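Local coordinates for protein 3-dehydroquinate dehydratase (Clostridium difficile, PDB 4H3D) that catalyses the cis-dehydration of 3-dehydroquinate to 3-dehydroshikimate through an imine formed with an active-site lysine, the third step of the chorismate pathway, at residues N150-P153 and E157-S160; K36-L41 and S74-I79; D99-L104 and D125-E130; P20-P25 and S248-L253. One frame throughout, in Å; residues are numbered along the deposited sequence.

Interaction 1 of 4, residues N150-P153 and E157-S160; sequences NKTP and EIVS
Pro153 turns its ring toward the first turns of helix 155-167, where the side chain of Glu157 lies alongside it and Ile158 reaches the carbonyl side of the same residue. Pro153 CB is 3.7 Å from Glu157 CB. With CG of Glu157 anti to its carbonyl carbon (chi1 -63°) and the chain extended beyond, the carboxylate is carried back along the proline, leaving Glu157 OE1 3.8 Å from Pro153 CB. OE2 of that carboxylate accepts a hydrogen bond from the backbone N of Lys154, which fixes how the group is turned. Glu157 OE1 takes a bond from a water at 2.8 Å, and the same water accepts from Lys151 NZ at 3.2 Å; lysine and glutamate are thus bridged without direct contact, while Lys151 forms a salt bridge with Asp148. On the buried side Ile158 CD1 lies 3.3 Å from Pro153 O, a carbonyl oxygen with no hydrogen-bonding partner in the model, and touches the methyl of Thr152 (Ile158 CD1 to Thr152 CG2, 4.1 Å). Ile158 continues onto Ile175 of strand 172-177 and Ala191 of helix 182-199. The arrangement belongs to a beta-alpha loop of a TIM barrel, here the one following the strand that carries catalytic His147.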
loop_
_atom_site.group_PDB
_atom_site.type_symbol
_atom_site.label_atom_id
_atom_site.label_comp_id
_atom_site.label_asym_id
_atom_site.label_seq_id
_atom_site.Cartn_x
_atom_site.Cartn_y
_atom_site.Cartn_z
ATOM N N ASN B 150 -18.065 2.364 -12.513
ATOM C CA ASN B 150 -17.759 1.585 -13.726
ATOM C C ASN B 150 -16.395 1.844 -14.352
ATOM O O ASN B 150 -15.895 1.018 -15.099
ATOM C CB ASN B 150 -18.821 1.874 -14.774
ATOM C CG ASN B 150 -20.216 1.556 -14.283
ATOM O OD1 ASN B 150 -21.101 2.405 -14.323
ATOM N ND2 ASN B 150 -20.407 0.343 -13.780
ATOM N N LYS B 151 -15.803 2.995 -14.081
ATOM C CA LYS B 151 -14.514 3.314 -14.682
ATOM C C LYS B 151 -13.722 4.316 -13.853
ATOM O O LYS B 151 -14.231 4.873 -12.881
ATOM C CB LYS B 151 -14.724 3.899 -16.084
ATOM C CG LYS B 151 -15.306 5.312 -16.105
ATOM C CD LYS B 151 -15.381 5.852 -17.518
ATOM C CE LYS B 151 -15.652 7.347 -17.537
ATOM N NZ LYS B 151 -16.834 7.722 -16.777
ATOM N N THR B 152 -12.472 4.513 -14.252
ATOM C CA THR B 152 -11.604 5.513 -13.661
ATOM C C THR B 152 -11.417 6.614 -14.712
ATOM O O THR B 152 -10.771 6.401 -15.735
ATOM C CB THR B 152 -10.246 4.929 -13.257
ATOM O OG1 THR B 152 -10.446 3.910 -12.262
ATOM C CG2 THR B 152 -9.326 6.046 -12.684
ATOM N N PRO B 153 -12.015 7.787 -14.481
ATOM C CA PRO B 153 -11.843 8.851 -15.455
ATOM C C PRO B 153 -10.351 9.216 -15.575
ATOM O O PRO B 153 -9.555 8.914 -14.664
ATOM C CB PRO B 153 -12.659 10.002 -14.872
ATOM C CG PRO B 153 -13.627 9.353 -13.933
ATOM C CD PRO B 153 -12.889 8.192 -13.364
ATOM N N GLU B 157 -9.611 14.625 -15.812
ATOM C CA GLU B 157 -11.032 14.626 -15.440
ATOM C C GLU B 157 -11.161 14.589 -13.924
ATOM O O GLU B 157 -11.949 15.319 -13.346
ATOM C CB GLU B 157 -11.767 13.416 -16.018
ATOM C CG GLU B 157 -11.799 13.354 -17.522
ATOM C CD GLU B 157 -12.525 12.118 -18.002
ATOM O OE1 GLU B 157 -13.768 12.059 -17.832
ATOM O OE2 GLU B 157 -11.849 11.216 -18.558
ATOM N N ILE B 158 -10.390 13.720 -13.284
ATOM C CA ILE B 158 -10.416 13.614 -11.811
ATOM C C ILE B 158 -10.022 14.982 -11.200
ATOM O O ILE B 158 -10.738 15.524 -10.335
ATOM C CB ILE B 158 -9.497 12.491 -11.321
ATOM C CG1 ILE B 158 -10.030 11.131 -11.797
ATOM C CG2 ILE B 158 -9.406 12.485 -9.781
ATOM C CD1 ILE B 158 -9.064 9.994 -11.575
ATOM N N VAL B 159 -8.923 15.557 -11.685
ATOM C CA VAL B 159 -8.487 16.861 -11.193
ATOM C C VAL B 159 -9.562 17.938 -11.442
ATOM O O VAL B 159 -9.791 18.789 -10.575
ATOM C CB VAL B 159 -7.122 17.298 -11.803
ATOM C CG1 VAL B 159 -6.808 18.754 -11.433
ATOM C CG2 VAL B 159 -5.996 16.373 -11.335
ATOM N N SER B 160 -10.244 17.885 -12.597
ATOM C CA SER B 160 -11.269 18.883 -12.924
ATOM C C SER B 160 -12.458 18.802 -11.956
ATOM O O SER B 160 -13.006 19.832 -11.548
ATOM C CB SER B 160 -11.734 18.800 -14.417
ATOM O OG SER B 160 -12.557 17.659 -14.683
HETATM O O HOH W 1 -16.189 10.782 -17.466
#

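Interaction 2 of 4, residues K36-L41 and S74-I79; sequences KEAKEL and SYIHDI
Ala38 and Ile76 meet on the inner, buried side of this contact, whereas Lys39 and Tyr75 cover its outer side toward solvent. The inner part is small and apolar: Ala38 CB faces Ile76 CG2 at 4.2 Å, and the short alanine lets the helices come within 6.8 Å between the CA atoms of Ala38 and Ile76. The isoleucine has CG1 between its backbone N and carbonyl carbon (chi1 73°), leaving CG2 as the branch touching Ala38. Next to it, Ile79 CD1 approaches the backbone Leu41 O at 4.2 Å, and Leu41, Ile76 and Ile79 all rest on Ile49 of strand 48-52. Ile79 is brought back to this side by a type II' turn, closed by Ile79 N bonding to Ile76 O at 3.1 Å.

On the outer side the aliphatic part of Lys39 slants across the Tyr75 ring, with Lys39 CD 3.7 Å from Tyr75 CE1 and Lys39 CG equally close to Tyr75 CD1. A bend at chi3 (70°) keeps Lys39 CE there too, 4.0 Å from Tyr75 CE1. No hydrogen bond joins the two segments. Such side-by-side packing of successive helices 31-41 and 62-76 over the barrel strands is characteristic of the TIM-barrel fold.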
loop_
_atom_site.group_PDB
_atom_site.type_symbol
_atom_site.label_atom_id
_atom_site.label_comp_id
_atom_site.label_asym_id
_atom_site.label_seq_id
_atom_site.Cartn_x
_atom_site.Cartn_y
_atom_site.Cartn_z
ATOM N N LYS B 36 -25.973 0.002 18.674
ATOM C CA LYS B 36 -25.131 -1.168 18.912
ATOM C C LYS B 36 -23.814 -0.992 18.144
ATOM O O LYS B 36 -22.728 -1.222 18.694
ATOM C CB LYS B 36 -25.859 -2.449 18.480
ATOM C CG LYS B 36 -25.266 -3.752 19.012
ATOM C CD LYS B 36 -23.945 -4.118 18.345
ATOM C CE LYS B 36 -23.387 -5.442 18.867
ATOM N NZ LYS B 36 -24.341 -6.576 18.647
ATOM N N GLU B 37 -23.908 -0.570 16.885
ATOM C CA GLU B 37 -22.708 -0.306 16.082
ATOM C C GLU B 37 -21.871 0.807 16.714
ATOM O O GLU B 37 -20.657 0.700 16.793
ATOM C CB GLU B 37 -23.071 0.093 14.643
ATOM C CG GLU B 37 -23.502 -1.034 13.730
ATOM C CD GLU B 37 -24.013 -0.494 12.392
ATOM O OE1 GLU B 37 -23.255 -0.520 11.379
ATOM O OE2 GLU B 37 -25.153 0.021 12.374
ATOM N N ALA B 38 -22.534 1.874 17.159
ATOM C CA ALA B 38 -21.853 3.012 17.783
ATOM C C ALA B 38 -21.063 2.604 19.034
ATOM O O ALA B 38 -19.937 3.073 19.254
ATOM C CB ALA B 38 -22.861 4.109 18.122
ATOM N N LYS B 39 -21.640 1.722 19.842
ATOM C CA LYS B 39 -20.967 1.247 21.063
ATOM C C LYS B 39 -19.718 0.415 20.746
ATOM O O LYS B 39 -18.772 0.403 21.521
ATOM C CB LYS B 39 -21.958 0.516 21.975
ATOM C CG LYS B 39 -22.972 1.500 22.584
ATOM C CD LYS B 39 -24.226 0.847 23.143
ATOM C CE LYS B 39 -23.971 0.056 24.398
ATOM N NZ LYS B 39 -25.258 -0.472 24.935
ATOM N N GLU B 40 -19.704 -0.245 19.592
ATOM C CA GLU B 40 -18.522 -0.986 19.153
ATOM C C GLU B 40 -17.407 -0.034 18.663
ATOM O O GLU B 40 -16.236 -0.425 18.585
ATOM C CB GLU B 40 -18.882 -1.957 18.022
ATOM C CG GLU B 40 -19.823 -3.084 18.422
ATOM C CD GLU B 40 -19.190 -4.066 19.393
ATOM O OE1 GLU B 40 -19.940 -4.702 20.165
ATOM O OE2 GLU B 40 -17.947 -4.198 19.391
ATOM N N LEU B 41 -17.762 1.207 18.328
ATOM C CA LEU B 41 -16.785 2.161 17.786
ATOM C C LEU B 41 -16.353 3.272 18.747
ATOM O O LEU B 41 -15.361 3.953 18.489
ATOM C CB LEU B 41 -17.364 2.839 16.537
ATOM C CG LEU B 41 -17.810 1.978 15.356
ATOM C CD1 LEU B 41 -18.470 2.861 14.276
ATOM C CD2 LEU B 41 -16.649 1.190 14.782
ATOM N N SER B 74 -24.886 11.094 22.152
ATOM C CA SER B 74 -24.645 10.835 23.577
ATOM C C SER B 74 -23.651 9.699 23.811
ATOM O O SER B 74 -22.893 9.737 24.775
ATOM C CB SER B 74 -25.957 10.532 24.321
ATOM O OG SER B 74 -26.453 9.234 24.023
ATOM N N TYR B 75 -23.663 8.688 22.937
ATOM C CA TYR B 75 -22.737 7.541 23.067
ATOM C C TYR B 75 -21.329 7.787 22.510
ATOM O O TYR B 75 -20.367 7.258 23.044
ATOM C CB TYR B 75 -23.293 6.272 22.397
ATOM C CG TYR B 75 -24.312 5.517 23.206
ATOM C CD1 TYR B 75 -23.917 4.660 24.232
ATOM C CD2 TYR B 75 -25.667 5.629 22.929
ATOM C CE1 TYR B 75 -24.858 3.951 24.983
ATOM C CE2 TYR B 75 -26.617 4.923 23.664
ATOM C CZ TYR B 75 -26.206 4.087 24.691
ATOM O OH TYR B 75 -27.141 3.391 25.419
ATOM N N ILE B 76 -21.200 8.553 21.428
ATOM C CA ILE B 76 -19.869 8.755 20.826
ATOM C C ILE B 76 -19.142 9.975 21.372
ATOM O O ILE B 76 -17.970 10.218 21.033
ATOM C CB ILE B 76 -19.916 8.816 19.307
ATOM C CG1 ILE B 76 -20.528 10.128 18.813
ATOM C CG2 ILE B 76 -20.656 7.612 18.767
ATOM C CD1 ILE B 76 -20.395 10.292 17.306
ATOM N N HIS B 77 -19.850 10.736 22.205
ATOM C CA HIS B 77 -19.305 11.907 22.886
ATOM C C HIS B 77 -18.727 12.937 21.918
ATOM O O HIS B 77 -19.463 13.518 21.138
ATOM C CB HIS B 77 -18.263 11.481 23.937
ATOM C CG HIS B 77 -18.120 12.453 25.076
ATOM N ND1 HIS B 77 -17.310 13.571 25.016
ATOM C CD2 HIS B 77 -18.687 12.467 26.309
ATOM C CE1 HIS B 77 -17.390 14.231 26.159
ATOM N NE2 HIS B 77 -18.216 13.582 26.961
ATOM N N ASP B 78 -17.418 13.154 21.958
ATOM C CA ASP B 78 -16.807 14.172 21.128
ATOM C C ASP B 78 -16.120 13.633 19.883
ATOM O O ASP B 78 -15.339 14.341 19.281
ATOM C CB ASP B 78 -15.831 15.019 21.954
ATOM C CG ASP B 78 -16.547 15.930 22.950
ATOM O OD1 ASP B 78 -17.551 16.591 22.557
ATOM O OD2 ASP B 78 -16.096 15.997 24.121
ATOM N N ILE B 79 -16.417 12.395 19.489
ATOM C CA ILE B 79 -15.858 11.855 18.240
ATOM C C ILE B 79 -16.518 12.609 17.066
ATOM O O ILE B 79 -17.737 12.760 17.044
ATOM C CB ILE B 79 -16.121 10.337 18.111
ATOM C CG1 ILE B 79 -15.324 9.571 19.160
ATOM C CG2 ILE B 79 -15.714 9.834 16.734
ATOM C CD1 ILE B 79 -15.579 8.060 19.155
#

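Interaction 3 of 4, residues D99-L104 and D125-E130; sequences DYYTTL and DEVIDE
The Tyr101 ring meets helix 125-137 at its edge: Val127 CG1 lies near the ring plane, 4.1 Å from Tyr101 CD2 and equally far from Tyr101 CE2, and the two side chains cross at about a right angle. CG of Tyr101 stands opposite its backbone N (chi1 178°), which sends the ring inward from the helix, and the hydroxyl is bonded to the backbone N of Glu120 at the end of strand 116-120. The ring also touches Met123. Leu104 CB lies over one face of the Tyr100 ring, 4.2 Å above the plane, toward the rim. The carboxylate of Glu130, another flat group, has the methyl of Thr102 against it, with Thr102 CG2 3.7 Å from Glu130 OE1 and as near to Glu130 CD. Its OE2 forms a salt bridge with Lys106, a turn further along the first helix, so Glu130 links the helices through both a methyl contact and a charge.

These are neighbouring outer helices of the TIM barrel, joined through strand 116-120 in an alpha-beta-alpha sequence; their segments run nearly parallel, 14° apart, with axes 10.3 Å from each other. Thr102 points toward Val127, and their CA atoms approach to 6.5 Å. Thr102 OG1 sits against both valine methyls, 3.8 Å from Val127 CG1 and from Val127 CG2. This buried hydroxyl has a polar partner behind it, Arg98 O in its own helix, while its CG2 branch is left to face Glu130. Tyr101 carries the packing inward: its side chain comes within about 6 Å of that of Arg86, which binds 3-dehydroquinate.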
loop_
_atom_site.group_PDB
_atom_site.type_symbol
_atom_site.label_atom_id
_atom_site.label_comp_id
_atom_site.label_asym_id
_atom_site.label_seq_id
_atom_site.Cartn_x
_atom_site.Cartn_y
_atom_site.Cartn_z
ATOM N N ASP B 99 -35.972 17.569 -3.083
ATOM C CA ASP B 99 -36.393 18.489 -2.039
ATOM C C ASP B 99 -36.143 17.898 -0.654
ATOM O O ASP B 99 -35.695 18.612 0.242
ATOM C CB ASP B 99 -37.868 18.871 -2.198
ATOM C CG ASP B 99 -38.099 19.856 -3.340
ATOM O OD1 ASP B 99 -37.138 20.530 -3.774
ATOM O OD2 ASP B 99 -39.242 19.959 -3.794
ATOM N N TYR B 100 -36.417 16.603 -0.471
ATOM C CA TYR B 100 -36.188 16.002 0.841
ATOM C C TYR B 100 -34.691 15.868 1.123
ATOM O O TYR B 100 -34.269 16.002 2.252
ATOM C CB TYR B 100 -36.892 14.651 1.025
ATOM C CG TYR B 100 -36.755 14.159 2.460
ATOM C CD1 TYR B 100 -37.349 14.864 3.510
ATOM C CD2 TYR B 100 -36.019 13.023 2.769
ATOM C CE1 TYR B 100 -37.209 14.448 4.827
ATOM C CE2 TYR B 100 -35.879 12.595 4.083
ATOM C CZ TYR B 100 -36.484 13.318 5.108
ATOM O OH TYR B 100 -36.355 12.898 6.411
ATOM N N TYR B 101 -33.893 15.615 0.090
ATOM C CA TYR B 101 -32.447 15.498 0.269
ATOM C C TYR B 101 -31.909 16.798 0.851
ATOM O O TYR B 101 -31.109 16.786 1.778
ATOM C CB TYR B 101 -31.774 15.188 -1.067
ATOM C CG TYR B 101 -30.275 15.087 -1.040
ATOM C CD1 TYR B 101 -29.639 13.888 -0.764
ATOM C CD2 TYR B 101 -29.484 16.191 -1.345
ATOM C CE1 TYR B 101 -28.239 13.799 -0.763
ATOM C CE2 TYR B 101 -28.107 16.112 -1.350
ATOM C CZ TYR B 101 -27.488 14.912 -1.055
ATOM O OH TYR B 101 -26.112 14.844 -1.072
ATOM N N THR B 102 -32.365 17.910 0.282
ATOM C CA THR B 102 -31.974 19.244 0.718
ATOM C C THR B 102 -32.451 19.512 2.147
ATOM O O THR B 102 -31.663 19.908 2.998
ATOM C CB THR B 102 -32.541 20.306 -0.240
ATOM O OG1 THR B 102 -32.064 20.031 -1.570
ATOM C CG2 THR B 102 -32.123 21.714 0.178
ATOM N N THR B 103 -33.725 19.256 2.402
ATOM C CA THR B 103 -34.320 19.452 3.730
ATOM C C THR B 103 -33.630 18.608 4.794
ATOM O O THR B 103 -33.299 19.109 5.870
ATOM C CB THR B 103 -35.832 19.107 3.726
ATOM O OG1 THR B 103 -36.503 19.943 2.787
ATOM C CG2 THR B 103 -36.446 19.319 5.118
ATOM N N LEU B 104 -33.426 17.328 4.507
ATOM C CA LEU B 104 -32.755 16.438 5.460
ATOM C C LEU B 104 -31.385 16.994 5.867
ATOM O O LEU B 104 -31.086 17.146 7.055
ATOM C CB LEU B 104 -32.588 15.051 4.856
ATOM C CG LEU B 104 -31.870 13.981 5.677
ATOM C CD1 LEU B 104 -32.605 13.681 6.993
ATOM C CD2 LEU B 104 -31.729 12.728 4.848
ATOM N N ASP B 125 -25.604 22.556 -8.817
ATOM C CA ASP B 125 -25.261 23.804 -8.135
ATOM C C ASP B 125 -26.346 24.380 -7.223
ATOM O O ASP B 125 -26.032 24.924 -6.157
ATOM C CB ASP B 125 -24.864 24.881 -9.151
ATOM C CG ASP B 125 -23.599 24.529 -9.928
ATOM O OD1 ASP B 125 -22.794 23.700 -9.449
ATOM O OD2 ASP B 125 -23.412 25.098 -11.039
ATOM N N GLU B 126 -27.608 24.264 -7.634
ATOM C CA GLU B 126 -28.711 24.823 -6.846
ATOM C C GLU B 126 -28.781 24.160 -5.477
ATOM O O GLU B 126 -28.805 24.838 -4.454
ATOM C CB GLU B 126 -30.056 24.695 -7.582
ATOM C CG GLU B 126 -31.228 25.365 -6.858
ATOM C CD GLU B 126 -32.496 25.451 -7.704
ATOM O OE1 GLU B 126 -32.637 24.682 -8.677
ATOM O OE2 GLU B 126 -33.354 26.296 -7.387
ATOM N N VAL B 127 -28.801 22.834 -5.470
ATOM C CA VAL B 127 -28.875 22.072 -4.229
ATOM C C VAL B 127 -27.616 22.297 -3.394
ATOM O O VAL B 127 -27.695 22.637 -2.205
ATOM C CB VAL B 127 -29.030 20.562 -4.501
ATOM C CG1 VAL B 127 -28.711 19.746 -3.255
ATOM C CG2 VAL B 127 -30.421 20.278 -5.031
ATOM N N ILE B 128 -26.465 22.134 -4.032
ATOM C CA ILE B 128 -25.166 22.303 -3.372
ATOM C C ILE B 128 -24.999 23.684 -2.754
ATOM O O ILE B 128 -24.607 23.795 -1.600
ATOM C CB ILE B 128 -24.014 22.045 -4.327
ATOM C CG1 ILE B 128 -23.991 20.565 -4.746
ATOM C CG2 ILE B 128 -22.698 22.388 -3.660
ATOM C CD1 ILE B 128 -23.100 20.292 -5.929
ATOM N N ASP B 129 -25.298 24.730 -3.515
ATOM C CA ASP B 129 -25.186 26.100 -2.981
ATOM C C ASP B 129 -26.027 26.270 -1.730
ATOM O O ASP B 129 -25.555 26.827 -0.722
ATOM C CB ASP B 129 -25.580 27.160 -4.023
ATOM C CG ASP B 129 -24.465 27.435 -5.041
ATOM O OD1 ASP B 129 -23.350 26.894 -4.890
ATOM O OD2 ASP B 129 -24.714 28.203 -5.997
ATOM N N GLU B 130 -27.246 25.766 -1.768
ATOM C CA GLU B 130 -28.132 25.902 -0.618
ATOM C C GLU B 130 -27.623 25.135 0.602
ATOM O O GLU B 130 -27.550 25.694 1.707
ATOM C CB GLU B 130 -29.569 25.475 -0.955
ATOM C CG GLU B 130 -30.543 25.755 0.195
ATOM C CD GLU B 130 -31.998 25.437 -0.122
ATOM O OE1 GLU B 130 -32.326 25.087 -1.274
ATOM O OE2 GLU B 130 -32.827 25.557 0.804
#

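Interaction 4 of 4, residues P20-P25 and S248-L253; sequences PKICVP and SVLNLL
Strand 21-25, preceded by Pro20 in a loop, faces helix 248-253, and the backbones stay well separated: the closest CA atoms, those of Pro20 and Leu250, are 7.5 Å apart. No hydrogen bond crosses between the segments. The strand's own backbone bonds go to its sheet neighbours, with Ile22 paired to Ile48 and Cys23 to Thr228.

Leu250 bridges the gap. It points toward the strand, with CG opposite its carbonyl carbon (chi1 -63°), and its CD1 methyl does the touching. That methyl meets the longer, CG1-CD1 branch of Ile22, and the two side chains cross obliquely: Leu250 CD1 is 3.4 Å from Ile22 CG1, tighter than usual van der Waals contact, and 3.6 Å from Ile22 CD1. Leu250 CD1 also comes 3.9 Å from the backbone Pro20 O. Thr228 of strand 227-229 and Arg19 also touch Leu250, while Ile22 reaches Asn247 of the same helix. The preceding residue, Val249, packs on Val249 of the second subunit, so one helix serves both the barrel wall and the dimer contact.

The contact joins the first strand of the barrel to the last helix, the two ends of the TIM-barrel chain. Being made of aliphatic branches without a polar bond across it, it probably rests on hydrophobic burial, one leucine methyl pressed against one isoleucine branch.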
loop_
_atom_site.group_PDB
_atom_site.type_symbol
_atom_site.label_atom_id
_atom_site.label_comp_id
_atom_site.label_asym_id
_atom_site.label_seq_id
_atom_site.Cartn_x
_atom_site.Cartn_y
_atom_site.Cartn_z
ATOM N N PRO B 20 -3.149 10.129 7.769
ATOM C CA PRO B 20 -4.537 10.232 7.352
ATOM C C PRO B 20 -5.464 9.798 8.464
ATOM O O PRO B 20 -5.110 8.922 9.256
ATOM C CB PRO B 20 -4.634 9.231 6.204
ATOM C CG PRO B 20 -3.262 9.173 5.654
ATOM C CD PRO B 20 -2.333 9.416 6.778
ATOM N N LYS B 21 -6.648 10.384 8.506
ATOM C CA LYS B 21 -7.626 10.048 9.525
ATOM C C LYS B 21 -8.491 8.901 9.033
ATOM O O LYS B 21 -8.789 8.800 7.836
ATOM C CB LYS B 21 -8.476 11.273 9.870
ATOM C CG LYS B 21 -7.636 12.541 10.188
ATOM C CD LYS B 21 -6.655 12.322 11.328
ATOM C CE LYS B 21 -5.828 13.581 11.606
ATOM N NZ LYS B 21 -4.855 13.865 10.487
ATOM N N ILE B 22 -8.885 8.036 9.952
ATOM C CA ILE B 22 -9.709 6.885 9.614
ATOM C C ILE B 22 -11.154 7.132 9.979
ATOM O O ILE B 22 -11.470 7.500 11.139
ATOM C CB ILE B 22 -9.257 5.619 10.369
ATOM C CG1 ILE B 22 -7.828 5.261 9.996
ATOM C CG2 ILE B 22 -10.192 4.438 10.036
ATOM C CD1 ILE B 22 -7.274 4.069 10.763
ATOM N N CYS B 23 -12.029 6.905 9.005
ATOM C CA CYS B 23 -13.466 7.052 9.166
ATOM C C CYS B 23 -14.122 5.688 9.020
ATOM O O CYS B 23 -13.777 4.917 8.107
ATOM C CB CYS B 23 -14.025 7.985 8.089
ATOM S SG CYS B 23 -15.756 8.326 8.224
ATOM N N VAL B 24 -15.057 5.382 9.912
ATOM C CA VAL B 24 -15.775 4.119 9.878
ATOM C C VAL B 24 -17.274 4.394 9.832
ATOM O O VAL B 24 -17.780 5.171 10.639
ATOM C CB VAL B 24 -15.467 3.286 11.131
ATOM C CG1 VAL B 24 -16.145 1.937 11.042
ATOM C CG2 VAL B 24 -13.953 3.130 11.310
ATOM N N PRO B 25 -17.996 3.768 8.874
ATOM C CA PRO B 25 -19.433 3.977 8.807
ATOM C C PRO B 25 -20.288 3.092 9.703
ATOM O O PRO B 25 -19.908 1.963 10.042
ATOM C CB PRO B 25 -19.778 3.659 7.335
ATOM C CG PRO B 25 -18.721 2.811 6.860
ATOM C CD PRO B 25 -17.481 3.107 7.665
ATOM N N SER B 248 -3.333 -0.089 11.897
ATOM C CA SER B 248 -2.003 -0.666 12.011
ATOM C C SER B 248 -1.132 -0.328 10.808
ATOM O O SER B 248 0.019 0.049 10.964
ATOM C CB SER B 248 -2.091 -2.180 12.170
ATOM O OG SER B 248 -2.857 -2.508 13.306
ATOM N N VAL B 249 -1.685 -0.466 9.608
ATOM C CA VAL B 249 -0.929 -0.166 8.387
ATOM C C VAL B 249 -0.556 1.325 8.297
ATOM O O VAL B 249 0.580 1.662 7.947
ATOM C CB VAL B 249 -1.680 -0.594 7.122
ATOM C CG1 VAL B 249 -0.852 -0.254 5.869
ATOM C CG2 VAL B 249 -1.970 -2.095 7.158
ATOM N N LEU B 250 -1.498 2.208 8.624
ATOM C CA LEU B 250 -1.234 3.634 8.589
ATOM C C LEU B 250 -0.104 4.021 9.548
ATOM O O LEU B 250 0.721 4.882 9.230
ATOM C CB LEU B 250 -2.491 4.431 8.908
ATOM C CG LEU B 250 -3.659 4.289 7.938
ATOM C CD1 LEU B 250 -4.835 5.174 8.396
ATOM C CD2 LEU B 250 -3.251 4.662 6.573
ATOM N N ASN B 251 -0.072 3.398 10.722
ATOM C CA ASN B 251 0.986 3.687 11.696
ATOM C C ASN B 251 2.326 3.178 11.197
ATOM O O ASN B 251 3.357 3.817 11.399
ATOM C CB ASN B 251 0.666 3.078 13.057
ATOM C CG ASN B 251 -0.442 3.817 13.784
ATOM O OD1 ASN B 251 -0.841 4.930 13.391
ATOM N ND2 ASN B 251 -0.936 3.218 14.867
ATOM N N LEU B 252 2.305 2.025 10.545
ATOM C CA LEU B 252 3.518 1.449 9.982
ATOM C C LEU B 252 4.109 2.366 8.887
ATOM O O LEU B 252 5.327 2.544 8.808
ATOM C CB LEU B 252 3.221 0.055 9.416
ATOM C CG LEU B 252 4.387 -0.713 8.791
ATOM C CD1 LEU B 252 5.451 -1.025 9.843
ATOM C CD2 LEU B 252 3.883 -1.993 8.141
ATOM N N LEU B 253 3.246 2.936 8.049
ATOM C CA LEU B 253 3.694 3.846 6.979
ATOM C C LEU B 253 4.096 5.229 7.522
ATOM O O LEU B 253 5.013 5.865 6.988
ATOM C CB LEU B 253 2.634 3.971 5.866
ATOM C CG LEU B 253 2.364 2.680 5.062
ATOM C CD1 LEU B 253 1.089 2.776 4.180
ATOM C CD2 LEU B 253 3.549 2.301 4.218
#

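All four contacts belong to one TIM barrel, and in each an outer helix takes part. Interaction 4 joins strand 21-26 to helix 243-256 and so closes the barrel, joining its first strand to its last helix; the other three fall between its segments in the order 2, 3, 1. Interactions 2 and 4 have centres 18 Å apart and touch directly, Leu41 CD2 lying 3.8 Å from Val24 CG1, as strand 21-26 leads into helix 31-41. The remaining pairs do not touch: the centres of 1 and 2 are 35 Å apart, those of 3 and 4 32 Å, both across the chain's centre. Together they pack different parts of the wall round the pocket that holds Lys174 and His147.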